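Toxin-antitoxin system antitoxin MntA family (Shewanella oneidensis MR-1, PDB 6M6U) neutralises its cognate toxin HepT by transferring up to three AMP units from ATP to a toxin tyrosine, and binds its own promoter. Local coordinates at residues 20-25 / 43-48; 24-29 / 87-92; 38-43 / 68-73. The protein carries 2 engineered substitutions. One frame throughout, in Å; residues are numbered along the deposited sequence.

Interaction 1 of 3, residues 20-25 / 43-48; sequences LQLIYL and AVLAAD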
loop_
_atom_site.group_PDB
_atom_site.type_symbol
_atom_site.label_atom_id
_atom_site.label_comp_id
_atom_site.label_asym_id
_atom_site.label_seq_id
_atom_site.Cartn_x
_atom_site.Cartn_y
_atom_site.Cartn_z
ATOM N N LEU E 20 -12.442 -18.433 26.673
ATOM C CA LEU E 20 -12.632 -17.001 26.494
ATOM C C LEU E 20 -13.120 -16.368 27.791
ATOM O O LEU E 20 -13.886 -16.972 28.544
ATOM C CB LEU E 20 -13.631 -16.757 25.368
ATOM C CG LEU E 20 -13.849 -15.339 24.858
ATOM C CD1 LEU E 20 -12.553 -14.764 24.322
ATOM C CD2 LEU E 20 -14.912 -15.376 23.771
ATOM N N GLN E 21 -12.672 -15.154 28.054
ATOM C CA GLN E 21 -13.049 -14.493 29.299
ATOM C C GLN E 21 -13.663 -13.120 29.090
ATOM O O GLN E 21 -14.557 -12.737 29.846
ATOM C CB GLN E 21 -11.827 -14.372 30.228
ATOM C CG GLN E 21 -11.282 -15.707 30.706
ATOM C CD GLN E 21 -9.896 -15.595 31.313
ATOM O OE1 GLN E 21 -9.250 -14.551 31.225
ATOM N NE2 GLN E 21 -9.429 -16.675 31.925
ATOM N N LEU E 22 -13.200 -12.360 28.099
ATOM C CA LEU E 22 -13.678 -11.001 27.895
ATOM C C LEU E 22 -13.731 -10.702 26.407
ATOM O O LEU E 22 -12.807 -11.050 25.670
ATOM C CB LEU E 22 -12.772 -9.977 28.603
ATOM C CG LEU E 22 -12.738 -10.001 30.137
ATOM C CD1 LEU E 22 -11.523 -9.256 30.671
ATOM C CD2 LEU E 22 -14.018 -9.427 30.741
ATOM N N ILE E 23 -14.819 -10.067 25.968
ATOM C CA ILE E 23 -14.936 -9.512 24.621
ATOM C C ILE E 23 -15.216 -8.022 24.750
ATOM O O ILE E 23 -16.142 -7.623 25.469
ATOM C CB ILE E 23 -16.053 -10.187 23.802
ATOM C CG1 ILE E 23 -15.786 -11.680 23.618
ATOM C CG2 ILE E 23 -16.194 -9.514 22.447
ATOM C CD1 ILE E 23 -16.854 -12.381 22.810
ATOM N N TYR E 24 -14.426 -7.206 24.057
ATOM C CA TYR E 24 -14.651 -5.769 23.985
ATOM C C TYR E 24 -14.732 -5.332 22.538
ATOM O O TYR E 24 -13.937 -5.770 21.699
ATOM C CB TYR E 24 -13.540 -4.947 24.647
ATOM C CG TYR E 24 -13.399 -5.151 26.126
ATOM C CD1 TYR E 24 -14.253 -4.521 27.017
ATOM C CD2 TYR E 24 -12.398 -5.961 26.632
ATOM C CE1 TYR E 24 -14.119 -4.706 28.373
ATOM C CE2 TYR E 24 -12.256 -6.150 27.979
ATOM C CZ TYR E 24 -13.119 -5.524 28.847
ATOM O OH TYR E 24 -12.971 -5.719 30.199
ATOM N N LEU E 25 -15.688 -4.458 22.265
ATOM C CA LEU E 25 -15.666 -3.632 21.073
ATOM C C LEU E 25 -15.025 -2.307 21.465
ATOM O O LEU E 25 -15.367 -1.739 22.507
ATOM C CB LEU E 25 -17.087 -3.428 20.546
ATOM C CG LEU E 25 -17.314 -2.795 19.179
ATOM C CD1 LEU E 25 -16.852 -3.728 18.058
ATOM C CD2 LEU E 25 -18.789 -2.445 19.034
ATOM N N ALA E 43 -11.331 -6.678 20.960
ATOM C CA ALA E 43 -10.317 -7.166 21.878
ATOM C C ALA E 43 -10.889 -8.326 22.680
ATOM O O ALA E 43 -12.058 -8.303 23.077
ATOM C CB ALA E 43 -9.839 -6.060 22.822
ATOM N N VAL E 44 -10.062 -9.336 22.914
ATOM C CA VAL E 44 -10.473 -10.514 23.663
ATOM C C VAL E 44 -9.405 -10.835 24.694
ATOM O O VAL E 44 -8.213 -10.580 24.493
ATOM C CB VAL E 44 -10.724 -11.737 22.749
ATOM C CG1 VAL E 44 -11.990 -11.537 21.935
ATOM C CG2 VAL E 44 -9.533 -11.966 21.832
ATOM N N LEU E 45 -9.850 -11.379 25.817
ATOM C CA LEU E 45 -8.973 -11.987 26.800
ATOM C C LEU E 45 -9.412 -13.429 26.967
ATOM O O LEU E 45 -10.590 -13.696 27.229
ATOM C CB LEU E 45 -9.020 -11.251 28.142
ATOM C CG LEU E 45 -8.033 -11.741 29.211
ATOM C CD1 LEU E 45 -6.595 -11.453 28.794
ATOM C CD2 LEU E 45 -8.336 -11.112 30.560
ATOM N N ALA E 46 -8.479 -14.350 26.781
ATOM C CA ALA E 46 -8.688 -15.760 27.054
ATOM C C ALA E 46 -7.699 -16.203 28.126
ATOM O O ALA E 46 -6.789 -15.459 28.507
ATOM C CB ALA E 46 -8.529 -16.598 25.780
ATOM N N ALA E 47 -7.881 -17.435 28.611
ATOM C CA ALA E 47 -6.979 -17.965 29.630
ATOM C C ALA E 47 -5.542 -18.021 29.124
ATOM O O ALA E 47 -4.604 -17.684 29.859
ATOM C CB ALA E 47 -7.443 -19.350 30.081
ATOM N N ASP E 48 -5.346 -18.441 27.877
ATOM C CA ASP E 48 -4.037 -18.449 27.245
ATOM C C ASP E 48 -3.954 -17.362 26.184
ATOM O O ASP E 48 -4.968 -16.882 25.665
ATOM C CB ASP E 48 -3.731 -19.799 26.584
ATOM C CG ASP E 48 -3.869 -20.962 27.533
ATOM O OD1 ASP E 48 -4.347 -22.028 27.087
ATOM O OD2 ASP E 48 -3.504 -20.820 28.720
#
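Leu-22 and Leu-45 lie side by side and point the same way, with Leu-22 CD1 3.7 Å from Leu-45 CD2. Phe-103 of helix 97-125 packs on Leu-22 on this face, and it also reaches Tyr-24, whose hydroxyl bonds to Asp-100. On the other face, the side chains of Leu-20 and Val-44 cross at about a right angle, with Leu-20 CD1 3.9 Å from Val-44 CB. Ile-23 runs beside Val-44, and Leu-13 of helix 6-16 closes over all three.

Between these two layers the strands pair antiparallel. Tyr-24 and Ala-43 form a hydrogen-bonded pair, with Tyr-24 N 2.8 Å from Ala-43 O. Leu-45 N gives the next bond, to Leu-22 O. The ladder then breaks its register. Two residues, Gln-21 and Leu-22, stand opposite the single Leu-45: a classic beta bulge. Leu-45 O therefore accepts two N-H groups, Gln-21 N at 2.7 Å and Leu-22 N at 3.1 Å. Both donors lie in the carbonyl plane.

At the bulge the Gln-21 side chain points toward segment 43-48. Its OE1 rests 3.6 Å from Leu-45 CD2, and NE2 comes 3.6 Å from Ala-47 CA. These amide contacts are packing, not hydrogen bonds. The chemistry implies that backbone bonds set the register here, while apolar side chains fasten the pair to a helix on each face.

Interaction 2 of 3, residues 24-29 / 87-92; sequences YLFGSY and VTQGKQ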
loop_
_atom_site.group_PDB
_atom_site.type_symbol
_atom_site.label_atom_id
_atom_site.label_comp_id
_atom_site.label_asym_id
_atom_site.label_seq_id
_atom_site.Cartn_x
_atom_site.Cartn_y
_atom_site.Cartn_z
ATOM N N TYR E 24 -14.426 -7.206 24.057
ATOM C CA TYR E 24 -14.651 -5.769 23.985
ATOM C C TYR E 24 -14.732 -5.332 22.538
ATOM O O TYR E 24 -13.937 -5.770 21.699
ATOM C CB TYR E 24 -13.540 -4.947 24.647
ATOM C CG TYR E 24 -13.399 -5.151 26.126
ATOM C CD1 TYR E 24 -14.253 -4.521 27.017
ATOM C CD2 TYR E 24 -12.398 -5.961 26.632
ATOM C CE1 TYR E 24 -14.119 -4.706 28.373
ATOM C CE2 TYR E 24 -12.256 -6.150 27.979
ATOM C CZ TYR E 24 -13.119 -5.524 28.847
ATOM O OH TYR E 24 -12.971 -5.719 30.199
ATOM N N LEU E 25 -15.688 -4.458 22.265
ATOM C CA LEU E 25 -15.666 -3.632 21.073
ATOM C C LEU E 25 -15.025 -2.307 21.465
ATOM O O LEU E 25 -15.367 -1.739 22.507
ATOM C CB LEU E 25 -17.087 -3.428 20.546
ATOM C CG LEU E 25 -17.314 -2.795 19.179
ATOM C CD1 LEU E 25 -16.852 -3.728 18.058
ATOM C CD2 LEU E 25 -18.789 -2.445 19.034
ATOM N N PHE E 26 -14.065 -1.840 20.671
ATOM C CA PHE E 26 -13.420 -0.568 20.972
ATOM C C PHE E 26 -13.190 0.183 19.665
ATOM O O PHE E 26 -13.630 -0.238 18.591
ATOM C CB PHE E 26 -12.128 -0.769 21.785
ATOM C CG PHE E 26 -10.988 -1.398 21.013
ATOM C CD1 PHE E 26 -9.910 -0.627 20.597
ATOM C CD2 PHE E 26 -10.975 -2.763 20.739
ATOM C CE1 PHE E 26 -8.850 -1.194 19.897
ATOM C CE2 PHE E 26 -9.920 -3.339 20.038
ATOM C CZ PHE E 26 -8.853 -2.551 19.617
ATOM N N GLY E 27 -12.518 1.325 19.767
ATOM C CA GLY E 27 -12.266 2.106 18.581
ATOM C C GLY E 27 -13.520 2.786 18.063
ATOM O O GLY E 27 -14.454 3.109 18.805
ATOM N N SER E 28 -13.545 2.975 16.747
ATOM C CA SER E 28 -14.571 3.806 16.136
ATOM C C SER E 28 -15.960 3.190 16.261
ATOM O O SER E 28 -16.933 3.912 16.472
ATOM C CB SER E 28 -14.216 4.062 14.672
ATOM O OG SER E 28 -14.260 2.872 13.902
ATOM N N TYR E 29 -16.083 1.863 16.149
ATOM C CA TYR E 29 -17.416 1.262 16.099
ATOM C C TYR E 29 -18.141 1.344 17.437
ATOM O O TYR E 29 -19.375 1.386 17.462
ATOM C CB TYR E 29 -17.329 -0.180 15.608
ATOM C CG TYR E 29 -17.513 -0.288 14.108
ATOM C CD1 TYR E 29 -16.618 0.322 13.235
ATOM C CD2 TYR E 29 -18.584 -0.986 13.565
ATOM C CE1 TYR E 29 -16.782 0.235 11.862
ATOM C CE2 TYR E 29 -18.754 -1.084 12.189
ATOM C CZ TYR E 29 -17.851 -0.468 11.343
ATOM O OH TYR E 29 -18.016 -0.557 9.976
ATOM N N VAL E 87 -9.744 -0.397 27.896
ATOM C CA VAL E 87 -10.334 -0.161 29.213
ATOM C C VAL E 87 -11.066 1.176 29.244
ATOM O O VAL E 87 -12.099 1.323 29.912
ATOM C CB VAL E 87 -9.242 -0.233 30.301
ATOM C CG1 VAL E 87 -9.714 0.422 31.582
ATOM C CG2 VAL E 87 -8.843 -1.675 30.561
ATOM N N THR E 88 -10.544 2.171 28.527
ATOM C CA THR E 88 -11.107 3.516 28.573
ATOM C C THR E 88 -12.376 3.628 27.731
ATOM O O THR E 88 -13.445 3.978 28.242
ATOM C CB THR E 88 -10.058 4.528 28.102
ATOM O OG1 THR E 88 -9.020 4.624 29.081
ATOM C CG2 THR E 88 -10.682 5.901 27.882
ATOM N N GLN E 89 -12.273 3.334 26.436
ATOM C CA GLN E 89 -13.355 3.551 25.487
ATOM C C GLN E 89 -14.093 2.276 25.109
ATOM O O GLN E 89 -15.038 2.340 24.319
ATOM C CB GLN E 89 -12.805 4.187 24.213
ATOM C CG GLN E 89 -12.080 3.172 23.355
ATOM C CD GLN E 89 -11.635 3.727 22.030
ATOM O OE1 GLN E 89 -10.973 3.040 21.254
ATOM N NE2 GLN E 89 -11.991 4.977 21.759
ATOM N N GLY E 90 -13.683 1.127 25.634
ATOM C CA GLY E 90 -14.242 -0.124 25.170
ATOM C C GLY E 90 -15.645 -0.363 25.690
ATOM O O GLY E 90 -16.058 0.163 26.723
ATOM N N LYS E 91 -16.390 -1.173 24.944
ATOM C CA LYS E 91 -17.710 -1.645 25.344
ATOM C C LYS E 91 -17.620 -3.156 25.534
ATOM O O LYS E 91 -17.374 -3.894 24.575
ATOM C CB LYS E 91 -18.767 -1.279 24.301
ATOM C CG LYS E 91 -20.150 -1.834 24.610
ATOM C CD LYS E 91 -21.143 -1.555 23.482
ATOM C CE LYS E 91 -22.523 -2.110 23.816
ATOM N NZ LYS E 91 -23.494 -1.911 22.698
ATOM N N GLN E 92 -17.818 -3.612 26.768
ATOM C CA GLN E 92 -17.748 -5.036 27.054
ATOM C C GLN E 92 -18.943 -5.754 26.442
ATOM O O GLN E 92 -20.096 -5.423 26.739
ATOM C CB GLN E 92 -17.699 -5.278 28.558
ATOM C CG GLN E 92 -17.835 -6.743 28.909
ATOM C CD GLN E 92 -17.580 -7.026 30.368
ATOM O OE1 GLN E 92 -17.577 -6.115 31.198
ATOM N NE2 GLN E 92 -17.367 -8.297 30.696
#
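The ring of Tyr-24 packs closely on Gln-92. Tyr-24 CD1 is 3.5 Å from Gln-92 CA, and Tyr-24 CE1 is 3.6 Å from Gln-92 CB. The ring and the Gln-92 amide plane are 46° apart. Beyond CB, the Gln-92 chain extends to hydrogen-bond through NE2 with Trp-94 O.

Leu-25 and Lys-91 form an antiparallel hydrogen-bonded pair. Lys-91 N is 2.7 Å from Leu-25 O and points almost straight at it (171° at the hydrogen). Leu-25 N returns a bond to Lys-91 O. This pairing puts strand 91-94 beside strand 20-26, at one edge of the chain's four-stranded sheet in a nucleotidyltransferase domain. Gly-90 makes the turn into it from helix 80-89, and its CA lies 4.0 Å from Phe-26 CB.

The side of Lys-91 is looser and exposed. Its extended chain leads away from segment 24-29 to a salt bridge with Glu-6.

At the helix end, Gln-89 reaches back to the GSX(10)DXD motif. Gln-89 OE1 accepts Gly-27 N at 2.7 Å, with the donor well above the amide carbonyl plane (66° out of it). The same oxygen lies at the edge of the Phe-26 ring, 3.9 Å from Phe-26 CD1, and accepts a second bond from Gln-85 NE2.

Interaction 3 of 3, residues 38-43 / 68-73; sequences SEIEIA and SDVDLV. Engineered in segment 38-43: Glu-39 (natural residue Asp), Glu-41 (natural residue Asp).
Glu-39, an engineered residue in place of the natural Asp, sends its side chain across to Asp-69 and Asp-71. Its CG is anti to the carbonyl carbon (chi1 -51°) and sits 3.9 Å from Asp-69 CB. Farther out, Glu-39 OE1 comes 3.6 Å from Asp-71 CB. The carboxylates of Glu-39 and Asp-71 are close but not in contact, with Glu-39 OE2 4.7 Å from Asp-71 OD1, and their planes differ by 19°. Both positions belong to the site of the first magnesium.

Ile-40 begins the parallel ladder. Its N is 2.6 Å from Asp-69 O, and its O takes Asp-71 N. On the side chain, Ile-40 CD1 touches Ser-68 OG at 3.7 Å.

Glu-41, also engineered from Asp, is paired with Asp-71 on the metal-binding face. In the natural enzyme the aspartates at the positions of Glu-39 and Glu-41 bind both magnesium ions, and Asp-71 binds the first.

Ile-42 faces the other way. Its N bonds to Asp-71 O in a nearly straight line (174° at the hydrogen), and its O accepts Val-73 N. Ile-42 CD1 meets Val-70 CG1 at 4.0 Å, and its CG2 branch meets Leu-72 CD1. Ala-43 ends the row against Val-73.

The two strands belong to a beta-alpha-beta unit. Helix 52-66 packs on Ile-40, Ile-42 and Leu-72, helix 6-16 adds Ile-9 and Leu-13 against Ile-42, and strand 20-26 flanks strand 40-46.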
loop_
_atom_site.group_PDB
_atom_site.type_symbol
_atom_site.label_atom_id
_atom_site.label_comp_id
_atom_site.label_asym_id
_atom_site.label_seq_id
_atom_site.Cartn_x
_atom_site.Cartn_y
_atom_site.Cartn_z
ATOM N N SER E 38 -13.234 1.841 7.689
ATOM C CA SER E 38 -12.562 1.649 8.965
ATOM C C SER E 38 -12.846 0.266 9.535
ATOM O O SER E 38 -13.948 -0.274 9.397
ATOM C CB SER E 38 -12.996 2.724 9.961
ATOM O OG SER E 38 -14.404 2.738 10.124
ATOM N N GLU E 39 -11.836 -0.301 10.190
ATOM C CA GLU E 39 -11.956 -1.638 10.742
ATOM C C GLU E 39 -12.893 -1.653 11.942
ATOM O O GLU E 39 -13.049 -0.660 12.655
ATOM C CB GLU E 39 -10.591 -2.173 11.171
ATOM C CG GLU E 39 -9.504 -2.083 10.122
ATOM C CD GLU E 39 -8.219 -2.758 10.566
ATOM O OE1 GLU E 39 -8.108 -3.995 10.413
ATOM O OE2 GLU E 39 -7.324 -2.050 11.081
ATOM N N ILE E 40 -13.527 -2.800 12.149
ATOM C CA ILE E 40 -14.134 -3.116 13.434
ATOM C C ILE E 40 -13.018 -3.629 14.334
ATOM O O ILE E 40 -12.298 -4.567 13.974
ATOM C CB ILE E 40 -15.257 -4.150 13.273
ATOM C CG1 ILE E 40 -16.292 -3.642 12.261
ATOM C CG2 ILE E 40 -15.914 -4.446 14.611
ATOM C CD1 ILE E 40 -17.225 -4.704 11.757
ATOM N N GLU E 41 -12.841 -2.986 15.486
ATOM C CA GLU E 41 -11.753 -3.294 16.403
ATOM C C GLU E 41 -12.315 -4.047 17.599
ATOM O O GLU E 41 -13.161 -3.521 18.334
ATOM C CB GLU E 41 -11.026 -2.020 16.835
ATOM C CG GLU E 41 -10.184 -1.403 15.721
ATOM C CD GLU E 41 -9.732 0.015 16.019
ATOM O OE1 GLU E 41 -8.759 0.197 16.783
ATOM O OE2 GLU E 41 -10.354 0.955 15.481
ATOM N N ILE E 42 -11.852 -5.280 17.784
ATOM C CA ILE E 42 -12.349 -6.170 18.823
ATOM C C ILE E 42 -11.168 -6.671 19.642
ATOM O O ILE E 42 -10.127 -7.045 19.089
ATOM C CB ILE E 42 -13.137 -7.352 18.221
ATOM C CG1 ILE E 42 -14.279 -6.834 17.349
ATOM C CG2 ILE E 42 -13.670 -8.270 19.326
ATOM C CD1 ILE E 42 -14.787 -7.853 16.357
ATOM N N ALA E 43 -11.331 -6.678 20.960
ATOM C CA ALA E 43 -10.317 -7.166 21.878
ATOM C C ALA E 43 -10.889 -8.326 22.680
ATOM O O ALA E 43 -12.058 -8.303 23.077
ATOM C CB ALA E 43 -9.839 -6.060 22.822
ATOM N N SER E 68 -16.918 -6.579 6.694
ATOM C CA SER E 68 -16.153 -5.388 7.035
ATOM C C SER E 68 -14.795 -5.820 7.562
ATOM O O SER E 68 -14.636 -6.931 8.067
ATOM C CB SER E 68 -16.886 -4.531 8.072
ATOM O OG SER E 68 -16.079 -3.452 8.509
ATOM N N ASP E 69 -13.813 -4.930 7.441
ATOM C CA ASP E 69 -12.492 -5.228 7.971
ATOM C C ASP E 69 -12.543 -5.325 9.492
ATOM O O ASP E 69 -13.169 -4.505 10.168
ATOM C CB ASP E 69 -11.481 -4.167 7.539
ATOM C CG ASP E 69 -11.120 -4.270 6.066
ATOM O OD1 ASP E 69 -11.324 -5.355 5.475
ATOM O OD2 ASP E 69 -10.631 -3.267 5.499
ATOM N N VAL E 70 -11.896 -6.349 10.027
ATOM C CA VAL E 70 -11.886 -6.605 11.457
ATOM C C VAL E 70 -10.440 -6.649 11.925
ATOM O O VAL E 70 -9.572 -7.204 11.241
ATOM C CB VAL E 70 -12.624 -7.914 11.802
ATOM C CG1 VAL E 70 -12.316 -8.351 13.238
ATOM C CG2 VAL E 70 -14.123 -7.732 11.604
ATOM N N ASP E 71 -10.178 -6.025 13.066
ATOM C CA ASP E 71 -8.900 -6.156 13.750
ATOM C C ASP E 71 -9.164 -6.809 15.097
ATOM O O ASP E 71 -9.919 -6.269 15.914
ATOM C CB ASP E 71 -8.213 -4.802 13.925
ATOM C CG ASP E 71 -6.815 -4.932 14.504
ATOM O OD1 ASP E 71 -6.385 -4.016 15.236
ATOM O OD2 ASP E 71 -6.144 -5.951 14.227
ATOM N N LEU E 72 -8.565 -7.976 15.317
ATOM C CA LEU E 72 -8.795 -8.767 16.518
ATOM C C LEU E 72 -7.551 -8.685 17.389
ATOM O O LEU E 72 -6.464 -9.107 16.972
ATOM C CB LEU E 72 -9.134 -10.217 16.174
ATOM C CG LEU E 72 -9.335 -11.146 17.374
ATOM C CD1 LEU E 72 -10.458 -10.650 18.290
ATOM C CD2 LEU E 72 -9.618 -12.560 16.883
ATOM N N VAL E 73 -7.711 -8.132 18.586
ATOM C CA VAL E 73 -6.604 -7.847 19.485
ATOM C C VAL E 73 -6.654 -8.848 20.629
ATOM O O VAL E 73 -7.680 -8.977 21.307
ATOM C CB VAL E 73 -6.664 -6.400 20.003
ATOM C CG1 VAL E 73 -5.815 -6.244 21.252
ATOM C CG2 VAL E 73 -6.205 -5.426 18.922
#

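How the interactions relate
The three interactions join the four strands of one sheet in the order 70-74, 40-46, 20-26, 91-94. Interactions 1 and 2 share Tyr-24 and Leu-25, and their centres are 12 Å apart. Interactions 1 and 3 share Ala-43, and just beyond it Val-44 N lies 2.9 Å from Val-73 O, a probable hydrogen bond. Interaction 3 carries the metal-binding positions. Interaction 2 holds the start of the same GSX(10)DXD motif and comes near them through Phe-26, whose side chain comes within about 3 Å of that of the engineered Glu-41 and about 5 Å of that of Asp-71, nearest atoms. Phe-26 N is also 3.0 Å from Glu-41 O, a probable hydrogen bond.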